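Local structure of FMN Adenylyltransferase (Candida glabrata, 3FWK) at residues Ser62-Gly67 with Glu149-Phe154; Tyr15-Ser20 with Ser212-Cys217; Asp29-Gln34 with Lys249-Trp254; Gly8-Leu13 with Leu130-Ser135. The protein catalyses the transfer of an adenylyl group from ATP to FMN, which makes the flavin cofactor FAD. All blocks are in the same frame, centred on the assembly; numbering follows the deposited sequence. Where two conformers were deposited one is given.

Contact 1: residues Ser62-Gly67 with Glu149-Phe154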
loop_
_atom_site.group_PDB
_atom_site.type_symbol
_atom_site.label_atom_id
_atom_site.label_comp_id
_atom_site.label_asym_id
_atom_site.label_seq_id
_atom_site.Cartn_x
_atom_site.Cartn_y
_atom_site.Cartn_z
ATOM N N SER A 62 -2.191 1.501 -15.918
ATOM C CA SER A 62 -1.750 0.354 -15.125
ATOM C C SER A 62 -1.462 0.813 -13.695
ATOM O O SER A 62 -1.185 1.979 -13.458
ATOM C CB SER A 62 -0.523 -0.291 -15.748
ATOM O OG SER A 62 -0.888 -1.149 -16.820
ATOM N N PHE A 63 -1.572 -0.111 -12.756
ATOM C CA PHE A 63 -1.394 0.197 -11.364
ATOM C C PHE A 63 -0.076 -0.403 -10.886
ATOM O O PHE A 63 0.095 -1.621 -10.968
ATOM C CB PHE A 63 -2.600 -0.349 -10.569
ATOM C CG PHE A 63 -2.630 0.107 -9.147
ATOM C CD1 PHE A 63 -3.597 1.046 -8.737
ATOM C CD2 PHE A 63 -1.704 -0.345 -8.221
ATOM C CE1 PHE A 63 -3.636 1.523 -7.449
ATOM C CE2 PHE A 63 -1.725 0.133 -6.899
ATOM C CZ PHE A 63 -2.698 1.062 -6.508
ATOM N N SER A 64 0.851 0.415 -10.363
ATOM C CA SER A 64 2.094 -0.118 -9.820
ATOM C C SER A 64 1.903 -0.537 -8.375
ATOM O O SER A 64 1.637 0.302 -7.522
ATOM C CB SER A 64 3.228 0.913 -9.958
ATOM O OG SER A 64 4.436 0.300 -9.506
ATOM N N TYR A 65 2.025 -1.820 -8.096
ATOM C CA TYR A 65 1.708 -2.386 -6.796
ATOM C C TYR A 65 2.843 -3.196 -6.251
ATOM O O TYR A 65 3.265 -4.176 -6.885
ATOM C CB TYR A 65 0.462 -3.280 -6.918
ATOM C CG TYR A 65 -0.005 -3.925 -5.632
ATOM C CD1 TYR A 65 -0.663 -3.201 -4.649
ATOM C CD2 TYR A 65 0.153 -5.327 -5.457
ATOM C CE1 TYR A 65 -1.060 -3.798 -3.471
ATOM C CE2 TYR A 65 -0.298 -5.941 -4.321
ATOM C CZ TYR A 65 -0.881 -5.173 -3.326
ATOM O OH TYR A 65 -1.372 -5.757 -2.180
ATOM N N ASN A 66 3.323 -2.849 -5.058
ATOM C CA ASN A 66 4.475 -3.553 -4.483
ATOM C C ASN A 66 4.172 -4.209 -3.155
ATOM O O ASN A 66 5.115 -4.606 -2.439
ATOM C CB ASN A 66 5.673 -2.620 -4.353
ATOM C CG ASN A 66 5.411 -1.458 -3.380
ATOM O OD1 ASN A 66 4.534 -1.534 -2.511
ATOM N ND2 ASN A 66 6.159 -0.360 -3.537
ATOM N N GLY A 67 2.890 -4.297 -2.801
ATOM C CA GLY A 67 2.445 -5.023 -1.620
ATOM C C GLY A 67 2.577 -4.282 -0.301
ATOM O O GLY A 67 2.038 -4.747 0.697
ATOM N N GLU A 149 14.585 0.972 -16.414
ATOM C CA GLU A 149 14.786 -0.092 -17.411
ATOM C C GLU A 149 13.677 -1.149 -17.334
ATOM O O GLU A 149 13.162 -1.626 -18.348
ATOM C CB GLU A 149 16.179 -0.748 -17.242
ATOM C CG GLU A 149 17.329 0.177 -17.706
ATOM C CD GLU A 149 18.697 -0.286 -17.274
ATOM O OE1 GLU A 149 18.874 -1.032 -16.292
ATOM O OE2 GLU A 149 19.667 0.153 -17.926
ATOM N N ALA A 150 13.296 -1.533 -16.115
ATOM C CA ALA A 150 12.220 -2.512 -15.954
ATOM C C ALA A 150 10.910 -1.968 -16.526
ATOM O O ALA A 150 10.127 -2.709 -17.142
ATOM C CB ALA A 150 12.050 -2.877 -14.461
ATOM N N PHE A 151 10.654 -0.676 -16.341
ATOM C CA PHE A 151 9.433 -0.065 -16.866
ATOM C C PHE A 151 9.509 0.077 -18.384
ATOM O O PHE A 151 8.484 0.010 -19.050
ATOM C CB PHE A 151 9.123 1.268 -16.172
ATOM C CG PHE A 151 8.251 1.123 -14.975
ATOM C CD1 PHE A 151 6.909 0.817 -15.105
ATOM C CD2 PHE A 151 8.769 1.319 -13.715
ATOM C CE1 PHE A 151 6.072 0.722 -13.960
ATOM C CE2 PHE A 151 7.962 1.196 -12.571
ATOM C CZ PHE A 151 6.626 0.898 -12.694
ATOM N N GLU A 152 10.702 0.253 -18.942
ATOM C CA GLU A 152 10.818 0.275 -20.412
ATOM C C GLU A 152 10.400 -1.060 -21.001
ATOM O O GLU A 152 9.670 -1.113 -22.002
ATOM C CB GLU A 152 12.243 0.632 -20.823
ATOM C CG GLU A 152 12.456 0.585 -22.325
ATOM C CD GLU A 152 11.484 1.479 -23.083
ATOM O OE1 GLU A 152 11.278 2.648 -22.651
ATOM O OE2 GLU A 152 10.924 0.996 -24.107
ATOM N N THR A 153 10.835 -2.149 -20.374
ATOM C CA THR A 153 10.426 -3.473 -20.817
ATOM C C THR A 153 8.926 -3.685 -20.674
ATOM O O THR A 153 8.266 -4.214 -21.579
ATOM C CB THR A 153 11.223 -4.556 -20.074
ATOM O OG1 THR A 153 12.602 -4.375 -20.395
ATOM C CG2 THR A 153 10.723 -5.955 -20.438
ATOM N N PHE A 154 8.369 -3.233 -19.558
ATOM C CA PHE A 154 6.934 -3.270 -19.349
ATOM C C PHE A 154 6.169 -2.553 -20.458
ATOM O O PHE A 154 5.191 -3.075 -20.988
ATOM C CB PHE A 154 6.619 -2.655 -17.983
ATOM C CG PHE A 154 5.180 -2.409 -17.781
ATOM C CD1 PHE A 154 4.344 -3.428 -17.426
ATOM C CD2 PHE A 154 4.652 -1.138 -17.995
ATOM C CE1 PHE A 154 2.959 -3.203 -17.245
ATOM C CE2 PHE A 154 3.291 -0.894 -17.844
ATOM C CZ PHE A 154 2.458 -1.891 -17.446
#

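Contact 2: residues Tyr15-Ser20 with Ser212-Cys217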
loop_
_atom_site.group_PDB
_atom_site.type_symbol
_atom_site.label_atom_id
_atom_site.label_comp_id
_atom_site.label_asym_id
_atom_site.label_seq_id
_atom_site.Cartn_x
_atom_site.Cartn_y
_atom_site.Cartn_z
ATOM N N TYR A 15 -15.442 0.369 -2.183
ATOM C CA TYR A 15 -16.352 1.517 -2.099
ATOM C C TYR A 15 -17.099 1.553 -0.774
ATOM O O TYR A 15 -17.226 2.607 -0.133
ATOM C CB TYR A 15 -17.296 1.493 -3.281
ATOM C CG TYR A 15 -18.290 2.631 -3.212
ATOM C CD1 TYR A 15 -17.904 3.919 -3.569
ATOM C CD2 TYR A 15 -19.598 2.417 -2.762
ATOM C CE1 TYR A 15 -18.800 4.985 -3.486
ATOM C CE2 TYR A 15 -20.511 3.481 -2.678
ATOM C CZ TYR A 15 -20.072 4.733 -3.036
ATOM O OH TYR A 15 -20.965 5.797 -2.955
ATOM N N ASN A 16 -17.625 0.409 -0.361
ATOM C CA ASN A 16 -18.375 0.358 0.870
ATOM C C ASN A 16 -17.537 0.613 2.110
ATOM O O ASN A 16 -17.948 1.363 2.985
ATOM C CB ASN A 16 -19.089 -0.987 0.962
ATOM C CG ASN A 16 -20.239 -1.112 -0.037
ATOM O OD1 ASN A 16 -20.810 -0.155 -0.509
ATOM N ND2 ASN A 16 -20.584 -2.379 -0.342
ATOM N N LEU A 17 -16.332 0.047 2.192
ATOM C CA LEU A 17 -15.523 0.286 3.379
ATOM C C LEU A 17 -15.008 1.731 3.401
ATOM O O LEU A 17 -14.884 2.332 4.469
ATOM C CB LEU A 17 -14.417 -0.771 3.581
ATOM C CG LEU A 17 -13.262 -0.782 2.591
ATOM C CD1 LEU A 17 -12.166 0.209 3.076
ATOM C CD2 LEU A 17 -12.670 -2.187 2.483
ATOM N N THR A 18 -14.722 2.300 2.226
ATOM C CA THR A 18 -14.252 3.691 2.155
ATOM C C THR A 18 -15.385 4.651 2.574
ATOM O O THR A 18 -15.180 5.577 3.368
ATOM C CB THR A 18 -13.706 4.005 0.762
ATOM O OG1 THR A 18 -12.601 3.100 0.478
ATOM C CG2 THR A 18 -13.195 5.431 0.680
ATOM N N SER A 19 -16.571 4.398 2.056
ATOM C CA SER A 19 -17.737 5.174 2.447
ATOM C C SER A 19 -18.018 5.065 3.945
ATOM O O SER A 19 -18.366 6.052 4.599
ATOM C CB SER A 19 -18.938 4.680 1.648
ATOM O OG SER A 19 -18.845 4.984 0.281
ATOM N N SER A 20 -17.865 3.865 4.484
ATOM C CA SER A 20 -18.062 3.636 5.906
ATOM C C SER A 20 -17.030 4.420 6.702
ATOM O O SER A 20 -17.358 5.080 7.722
ATOM C CB SER A 20 -18.028 2.136 6.219
ATOM O OG SER A 20 -18.200 1.903 7.600
ATOM N N SER A 212 -9.949 -0.959 7.562
ATOM C CA SER A 212 -10.453 -1.690 6.397
ATOM C C SER A 212 -10.698 -3.166 6.698
ATOM O O SER A 212 -11.519 -3.766 6.027
ATOM C CB SER A 212 -9.469 -1.598 5.220
ATOM O OG SER A 212 -8.322 -2.448 5.395
ATOM N N ASN A 213 -9.959 -3.736 7.646
ATOM C CA ASN A 213 -10.037 -5.162 7.951
ATOM C C ASN A 213 -9.667 -6.030 6.757
ATOM O O ASN A 213 -10.047 -7.185 6.708
ATOM C CB ASN A 213 -11.443 -5.505 8.447
ATOM C CG ASN A 213 -11.507 -6.798 9.218
ATOM O OD1 ASN A 213 -10.484 -7.338 9.694
ATOM N ND2 ASN A 213 -12.721 -7.277 9.413
ATOM N N GLU A 214 -8.897 -5.475 5.827
ATOM C CA GLU A 214 -8.317 -6.277 4.739
ATOM C C GLU A 214 -7.040 -6.927 5.261
ATOM O O GLU A 214 -6.335 -6.364 6.103
ATOM C CB GLU A 214 -8.042 -5.376 3.552
ATOM C CG GLU A 214 -9.290 -5.049 2.832
ATOM C CD GLU A 214 -9.891 -6.304 2.168
ATOM O OE1 GLU A 214 -9.274 -6.818 1.245
ATOM O OE2 GLU A 214 -10.934 -6.799 2.630
ATOM N N PRO A 215 -6.687 -8.103 4.723
ATOM C CA PRO A 215 -5.378 -8.693 5.055
ATOM C C PRO A 215 -4.295 -7.720 4.635
ATOM O O PRO A 215 -4.362 -7.165 3.540
ATOM C CB PRO A 215 -5.327 -9.981 4.164
ATOM C CG PRO A 215 -6.781 -10.297 3.898
ATOM C CD PRO A 215 -7.452 -8.925 3.768
ATOM N N ILE A 216 -3.272 -7.571 5.448
ATOM C CA ILE A 216 -2.130 -6.736 5.094
ATOM C C ILE A 216 -0.865 -7.573 5.175
ATOM O O ILE A 216 -0.890 -8.703 5.684
ATOM C CB ILE A 216 -1.998 -5.504 5.998
ATOM C CG1 ILE A 216 -1.673 -5.908 7.429
ATOM C CG2 ILE A 216 -3.319 -4.678 5.951
ATOM C CD1 ILE A 216 -1.446 -4.711 8.353
ATOM N N CYS A 217 0.256 -7.037 4.672
ATOM C CA CYS A 217 1.506 -7.780 4.808
ATOM C C CYS A 217 1.846 -7.974 6.274
ATOM O O CYS A 217 2.026 -6.982 7.003
ATOM C CB CYS A 217 2.617 -7.066 4.101
ATOM S SG CYS A 217 4.197 -8.000 4.191
#

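Contact 3: residues Asp29-Gln34 with Lys249-Trp254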
loop_
_atom_site.group_PDB
_atom_site.type_symbol
_atom_site.label_atom_id
_atom_site.label_comp_id
_atom_site.label_asym_id
_atom_site.label_seq_id
_atom_site.Cartn_x
_atom_site.Cartn_y
_atom_site.Cartn_z
ATOM N N ASP A 29 -9.826 17.698 15.218
ATOM C CA ASP A 29 -8.403 17.587 15.449
ATOM C C ASP A 29 -7.920 16.142 15.548
ATOM O O ASP A 29 -6.793 15.893 16.005
ATOM C CB ASP A 29 -7.981 18.388 16.648
ATOM C CG ASP A 29 -8.624 17.916 17.907
ATOM O OD1 ASP A 29 -9.451 16.969 17.916
ATOM O OD2 ASP A 29 -8.284 18.543 18.962
ATOM N N SER A 30 -8.719 15.203 15.030
ATOM C CA SER A 30 -8.364 13.800 15.154
ATOM C C SER A 30 -7.622 13.279 13.937
ATOM O O SER A 30 -7.726 13.833 12.830
ATOM C CB SER A 30 -9.593 12.950 15.401
ATOM O OG SER A 30 -10.459 12.935 14.278
ATOM N N ILE A 31 -6.913 12.185 14.140
ATOM C CA ILE A 31 -6.308 11.466 13.014
ATOM C C ILE A 31 -7.382 10.950 12.061
ATOM O O ILE A 31 -7.195 11.018 10.841
ATOM C CB ILE A 31 -5.427 10.303 13.504
ATOM C CG1 ILE A 31 -4.196 10.812 14.243
ATOM C CG2 ILE A 31 -5.007 9.405 12.322
ATOM C CD1 ILE A 31 -3.509 9.747 15.078
ATOM N N ILE A 32 -8.513 10.458 12.578
ATOM C CA ILE A 32 -9.573 9.957 11.705
ATOM C C ILE A 32 -10.080 11.084 10.801
ATOM O O ILE A 32 -10.217 10.904 9.595
ATOM C CB ILE A 32 -10.696 9.279 12.478
ATOM C CG1 ILE A 32 -10.212 7.951 13.036
ATOM C CG2 ILE A 32 -11.912 9.087 11.597
ATOM C CD1 ILE A 32 -11.120 7.364 14.101
ATOM N N ALA A 33 -10.358 12.275 11.361
ATOM C CA ALA A 33 -10.832 13.361 10.508
ATOM C C ALA A 33 -9.787 13.761 9.459
ATOM O O ALA A 33 -10.143 14.008 8.309
ATOM C CB ALA A 33 -11.211 14.584 11.363
ATOM N N GLN A 34 -8.511 13.792 9.840
ATOM C CA GLN A 34 -7.463 14.093 8.890
ATOM C C GLN A 34 -7.411 13.042 7.749
ATOM O O GLN A 34 -7.190 13.379 6.590
ATOM C CB GLN A 34 -6.134 14.155 9.618
ATOM C CG GLN A 34 -4.954 14.611 8.761
ATOM C CD GLN A 34 -3.654 14.420 9.500
ATOM O OE1 GLN A 34 -3.286 13.307 9.853
ATOM N NE2 GLN A 34 -2.953 15.521 9.779
ATOM N N LYS A 249 1.752 4.211 23.306
ATOM C CA LYS A 249 0.304 4.217 23.306
ATOM C C LYS A 249 -0.207 4.046 21.892
ATOM O O LYS A 249 0.441 4.426 20.912
ATOM C CB LYS A 249 -0.260 5.485 23.950
ATOM C CG LYS A 249 0.121 5.639 25.436
ATOM C CD LYS A 249 -0.489 6.893 26.053
ATOM C CE LYS A 249 0.486 7.558 27.013
ATOM N NZ LYS A 249 1.585 8.224 26.271
ATOM N N LEU A 250 -1.356 3.450 21.787
ATOM C CA LEU A 250 -1.945 3.125 20.503
ATOM C C LEU A 250 -2.895 4.229 20.075
ATOM O O LEU A 250 -3.827 4.562 20.805
ATOM C CB LEU A 250 -2.693 1.807 20.634
ATOM C CG LEU A 250 -3.462 1.316 19.391
ATOM C CD1 LEU A 250 -2.583 1.161 18.143
ATOM C CD2 LEU A 250 -4.130 -0.023 19.681
ATOM N N ASN A 251 -2.695 4.768 18.871
ATOM C CA ASN A 251 -3.558 5.800 18.311
ATOM C C ASN A 251 -4.751 5.278 17.527
ATOM O O ASN A 251 -5.596 6.082 17.114
ATOM C CB ASN A 251 -2.774 6.774 17.431
ATOM C CG ASN A 251 -1.945 7.718 18.246
ATOM O OD1 ASN A 251 -2.505 8.621 18.887
ATOM N ND2 ASN A 251 -0.618 7.550 18.247
ATOM N N PHE A 252 -4.849 3.951 17.329
ATOM C CA PHE A 252 -5.814 3.377 16.408
ATOM C C PHE A 252 -6.736 2.379 17.083
ATOM O O PHE A 252 -7.262 1.474 16.438
ATOM C CB PHE A 252 -5.079 2.735 15.220
ATOM C CG PHE A 252 -4.104 3.683 14.581
ATOM C CD1 PHE A 252 -4.579 4.833 13.947
ATOM C CD2 PHE A 252 -2.714 3.516 14.726
ATOM C CE1 PHE A 252 -3.685 5.759 13.392
ATOM C CE2 PHE A 252 -1.830 4.459 14.181
ATOM C CZ PHE A 252 -2.315 5.561 13.520
ATOM N N GLU A 253 -6.970 2.570 18.373
ATOM C CA GLU A 253 -7.839 1.669 19.100
ATOM C C GLU A 253 -9.241 1.595 18.518
ATOM O O GLU A 253 -9.800 0.499 18.359
ATOM C CB GLU A 253 -7.884 2.042 20.595
ATOM C CG GLU A 253 -6.652 1.589 21.367
ATOM C CD GLU A 253 -6.495 2.208 22.762
ATOM O OE1 GLU A 253 -7.301 3.089 23.148
ATOM O OE2 GLU A 253 -5.525 1.823 23.455
ATOM N N TRP A 254 -9.822 2.744 18.188
ATOM C CA TRP A 254 -11.196 2.736 17.691
ATOM C C TRP A 254 -11.285 1.983 16.378
ATOM O O TRP A 254 -12.179 1.164 16.175
ATOM C CB TRP A 254 -11.751 4.160 17.563
ATOM C CG TRP A 254 -13.218 4.115 17.352
ATOM C CD1 TRP A 254 -14.208 4.163 18.331
ATOM C CD2 TRP A 254 -13.892 3.968 16.106
ATOM N NE1 TRP A 254 -15.436 4.078 17.742
ATOM C CE2 TRP A 254 -15.286 3.938 16.385
ATOM C CE3 TRP A 254 -13.453 3.839 14.767
ATOM C CZ2 TRP A 254 -16.235 3.776 15.384
ATOM C CZ3 TRP A 254 -14.381 3.675 13.778
ATOM C CH2 TRP A 254 -15.772 3.645 14.084
#

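Contact 4: residues Gly8-Leu13 with Leu130-Ser135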
loop_
_atom_site.group_PDB
_atom_site.type_symbol
_atom_site.label_atom_id
_atom_site.label_comp_id
_atom_site.label_asym_id
_atom_site.label_seq_id
_atom_site.Cartn_x
_atom_site.Cartn_y
_atom_site.Cartn_z
ATOM N N GLY A 8 -15.414 -6.840 -9.734
ATOM C CA GLY A 8 -16.542 -5.984 -9.370
ATOM C C GLY A 8 -16.909 -6.075 -7.897
ATOM O O GLY A 8 -17.233 -5.049 -7.255
ATOM N N ASP A 9 -16.901 -7.288 -7.336
ATOM C CA ASP A 9 -17.150 -7.448 -5.911
ATOM C C ASP A 9 -16.054 -6.793 -5.093
ATOM O O ASP A 9 -16.329 -6.206 -4.028
ATOM C CB ASP A 9 -17.256 -8.930 -5.534
ATOM C CG ASP A 9 -18.546 -9.571 -5.986
ATOM O OD1 ASP A 9 -19.567 -8.897 -6.258
ATOM O OD2 ASP A 9 -18.529 -10.826 -6.065
ATOM N N ALA A 10 -14.805 -6.921 -5.551
ATOM C CA ALA A 10 -13.710 -6.234 -4.848
ATOM C C ALA A 10 -13.898 -4.716 -4.864
ATOM O O ALA A 10 -13.707 -4.037 -3.833
ATOM C CB ALA A 10 -12.358 -6.621 -5.456
ATOM N N ALA A 11 -14.244 -4.182 -6.030
ATOM C CA ALA A 11 -14.424 -2.724 -6.152
ATOM C C ALA A 11 -15.591 -2.256 -5.276
ATOM O O ALA A 11 -15.493 -1.242 -4.584
ATOM C CB ALA A 11 -14.635 -2.371 -7.606
ATOM N N GLU A 12 -16.690 -3.012 -5.265
ATOM C CA GLU A 12 -17.838 -2.634 -4.436
ATOM C C GLU A 12 -17.492 -2.684 -2.954
ATOM O O GLU A 12 -17.890 -1.800 -2.191
ATOM C CB GLU A 12 -19.004 -3.562 -4.743
ATOM C CG GLU A 12 -20.265 -3.097 -3.978
ATOM C CD GLU A 12 -21.539 -3.783 -4.405
ATOM O OE1 GLU A 12 -21.472 -4.851 -5.048
ATOM O OE2 GLU A 12 -22.623 -3.227 -4.089
ATOM N N LEU A 13 -16.772 -3.725 -2.533
ATOM C CA LEU A 13 -16.316 -3.824 -1.166
ATOM C C LEU A 13 -15.506 -2.590 -0.797
ATOM O O LEU A 13 -15.704 -1.975 0.236
ATOM C CB LEU A 13 -15.459 -5.073 -0.972
ATOM C CG LEU A 13 -14.651 -5.102 0.329
ATOM C CD1 LEU A 13 -15.486 -5.082 1.611
ATOM C CD2 LEU A 13 -13.680 -6.283 0.320
ATOM N N LEU A 130 -4.637 -12.466 -6.226
ATOM C CA LEU A 130 -5.791 -13.348 -6.289
ATOM C C LEU A 130 -6.997 -12.727 -5.605
ATOM O O LEU A 130 -8.102 -12.807 -6.140
ATOM C CB LEU A 130 -5.440 -14.647 -5.614
ATOM C CG LEU A 130 -4.517 -15.570 -6.390
ATOM C CD1 LEU A 130 -4.195 -16.785 -5.538
ATOM C CD2 LEU A 130 -5.203 -15.999 -7.730
ATOM N N ARG A 131 -6.810 -12.094 -4.451
ATOM C CA ARG A 131 -7.951 -11.563 -3.717
ATOM C C ARG A 131 -8.719 -10.522 -4.485
ATOM O O ARG A 131 -9.953 -10.528 -4.478
ATOM C CB ARG A 131 -7.480 -10.945 -2.424
ATOM C CG ARG A 131 -8.669 -10.401 -1.593
ATOM C CD ARG A 131 -8.266 -10.073 -0.189
ATOM N NE ARG A 131 -9.362 -9.493 0.608
ATOM C CZ ARG A 131 -10.601 -10.027 0.865
ATOM N NH1 ARG A 131 -11.010 -11.227 0.426
ATOM N NH2 ARG A 131 -11.488 -9.328 1.549
ATOM N N TYR A 132 -7.994 -9.635 -5.157
ATOM C CA TYR A 132 -8.626 -8.474 -5.802
ATOM C C TYR A 132 -8.751 -8.662 -7.299
ATOM O O TYR A 132 -9.059 -7.719 -8.006
ATOM C CB TYR A 132 -7.819 -7.187 -5.521
ATOM C CG TYR A 132 -7.637 -6.839 -4.037
ATOM C CD1 TYR A 132 -8.733 -6.683 -3.197
ATOM C CD2 TYR A 132 -6.338 -6.746 -3.486
ATOM C CE1 TYR A 132 -8.551 -6.330 -1.823
ATOM C CE2 TYR A 132 -6.139 -6.451 -2.131
ATOM C CZ TYR A 132 -7.261 -6.251 -1.309
ATOM O OH TYR A 132 -7.082 -5.997 0.033
ATOM N N SER A 133 -8.474 -9.886 -7.799
ATOM C CA SER A 133 -8.560 -10.165 -9.229
ATOM C C SER A 133 -7.709 -9.211 -10.055
ATOM O O SER A 133 -8.145 -8.713 -11.093
ATOM C CB SER A 133 -10.014 -10.224 -9.723
ATOM O OG SER A 133 -10.651 -11.371 -9.177
ATOM N N LEU A 134 -6.460 -9.042 -9.640
ATOM C CA LEU A 134 -5.493 -8.269 -10.426
ATOM C C LEU A 134 -4.939 -9.119 -11.592
ATOM O O LEU A 134 -4.911 -10.337 -11.524
ATOM C CB LEU A 134 -4.339 -7.794 -9.516
ATOM C CG LEU A 134 -4.755 -7.063 -8.226
ATOM C CD1 LEU A 134 -3.511 -6.595 -7.490
ATOM C CD2 LEU A 134 -5.736 -5.911 -8.552
ATOM N N SER A 135 -4.498 -8.413 -12.627
ATOM C CA SER A 135 -3.738 -9.056 -13.712
ATOM C C SER A 135 -2.310 -8.605 -13.548
ATOM O O SER A 135 -1.947 -7.485 -13.933
ATOM C CB SER A 135 -4.210 -8.709 -15.095
ATOM O OG SER A 135 -3.354 -9.441 -15.959
#

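Contact 1: residues Ser62-Gly67 with Glu149-Phe154
Phe154, whose backbone N donates to Ala150 O at 3.0 Å within the helix, reaches out to Ser62 on the strand. No hydrogen bond spans the two segments. Phe154 CZ lies 3.8 Å from Ser62 CB. In one of the two Ser62 conformers, OG also sits at the edge of the ring, close to its plane. The ring extends this far because Phe154 CG is anti to the backbone N (chi1 169°). One turn earlier, Phe151 meets Ser64, the next serine on the same side of the strand. Its CZ is 3.9 Å from Ser64 OG, and that hydroxyl again lies at the ring edge, in plane. Both rings thus point their ends at small side chains. Ile164 of strand 163-165 also touches both rings. Trp188 stacks on Phe151, and Tyr137 meets Phe154 edge to face. Phe63, between the two serines, points the other way and packs on helix 69-86. Helix 147-157 and helix 69-86 therefore cover opposite faces of the strand. Ser64 to Gly68 read Ser-Tyr-Asn-Gly-Gly, where the strand gives way to a turn. This resembles the PP-loop signature of the phosphoadenosine phosphosulfate reductase family, and the layered helix-sheet-helix arrangement is that of a Rossmann-like alpha/beta fold.

Contact 2: residues Tyr15-Ser20 with Ser212-Cys217
Leu17 of helix 7-23 packs on segment 212-217. Its CD1 rests 3.9 Å from Ser212 CB, a purely apolar touch. The other methyl, CD2, lies 4.0 Å from Ser212 O and 4.4 Å from Glu214 CG. Chi1 of 69° sets Leu17 CG between the backbone N and the carbonyl carbon, and the two methyls spread along the turn. Phe208 of helix 202-212 packs on the same leucine. Behind this first shell, Ser212 forms an ST turn. Its OG accepts from Glu214 N at 3.1 Å, with an N-H...O angle of 165°, and also bonds to Leu209 O. The turn sits where helix 202-212 ends, and Asn213 leaves helical geometry with positive phi. Asn213 ND2 bonds to Tyr260 O, and Asn213 O accepts from His262. Glu214 offers its aliphatic CG to Leu17 and turns its carboxylate to other partners. OE1 takes a salt bridge from Arg131 NE and a hydrogen bond with Tyr132 OH. On the helix, Ser19 OG donates to Tyr15 O at 2.9 Å. Ser19 N bonds to the same oxygen from the opposite face of the carbonyl plane. The Tyr15 ring turns to helix 69-86 and meets Trp83.

Contact 3: residues Asp29-Gln34 with Lys249-Trp254
In Ile31 a chi1 of -67° turns CG1 away from the carbonyl carbon and CG2 away from the backbone N, which sends its two branches to two different residues. The CG1 branch is extended, with chi2 at 164°. Its CD1 ends 3.9 Å from Asn251 CB and is 4.1 Å from both CG and OD1 of Asn251. The CG2 branch lies 4.0 Å from Phe252 CE1. It arrives at the edge of that ring, near its plane. The Ile31 side chain crosses both partners at about a right angle. Asn251 in turn places its CB over the centre of the Phe252 ring, 4.0 Å above the plane. The ring therefore has its own neighbour on one face and the isoleucine methyl at its rim. Ile32 adds a looser contact, with CD1 4.3 Å from Trp254 CE3.

The contact is mostly apolar, and no hydrogen bond joins the segments. Asn251 and Trp254 lie at the exposed border, while Phe252 is buried. Each segment runs into the start of a helix. Ser30 is the N-cap of helix 31-50, and its OG accepts from Ala33 N at 3.0 Å, with an angle of 165° at the hydrogen. Ser30 OG also bonds to Glu27 O. Phe252 holds the N-cap position of helix 253-257.

Helix 202-212 packs against both segments. Ala203 touches Ile31, Ser207 touches Ile32 and Phe252, and Leu210 packs on Phe252. Asn204 of the same helix bonds to Gln34. The contact thus brings the starts of helices 31-50 and 253-257 together beside helix 202-212.

Contact 4: residues Gly8-Leu13 with Leu130-Ser135
Ala10 and Tyr132 make the apolar part of this contact. Ala10 CB lies 4.2 Å from Tyr132 CA and 4.3 Å from Tyr132 CD1. The methyl is at the edge of the ring, near its plane. The backbones are close here, with the CA atoms of Ala10 and Tyr132 5.6 Å apart. On one face of the same ring lies Arg131 CG, 4.0 Å above the plane and offset toward the rim.

A second kind of touch sets a methyl against a charged group. In one of the two Arg131 conformers, Leu13 CD2 is 3.9 Å from Arg131 NH2, and it approaches the guanidinium obliquely. The two side chains cross at about a right angle. Arg131 gets there with an extended chain from CG to NE.

Polar bonds from other parts of the chain fix Arg131 and Tyr132. In the same conformer, Arg131 NH1 bonds to Met3 O and NH2 to Thr266 O, while Glu214 is the partner of NE. The buried guanidinium thus has partners on all three nitrogens. Tyr132 OH is likewise held by Glu214.

Backbone geometry turns the chain just here. Ser133, with phi of 55°, is the C-prime residue of a Schellman motif that ends helix 119-131. Its N bonds only weakly to Leu130 O. The chain then enters strand 134-138, which pairs with strand 107-111 at one border of the sheet. Helix 7-23 lies over this helix-to-strand turn, and helix 69-86 touches both Tyr132 and Ala11.

Overall arrangement
From the N terminus, helix 7-23 supplies the first two contacts. Its start closes a loop with 130-135 in contact 4, and its middle closes a longer one with 212-217 in contact 2. Glu214 of contact 2 joins it to contact 4 through Arg131 and Tyr132. Next, the start of helix 31-50 meets 249-254 in contact 3. Contacts 2, 3 and 4 cross one another along the chain. Contact 1, between strand 61-64 and helix 147-157, is nested inside contacts 2 and 3 but crosses contact 4. Contacts 1 and 4 both reach the central sheet. Contact 3 is remote from contact 1, with nearest atoms about 17 Å apart, and ties N-terminal and C-terminal parts together.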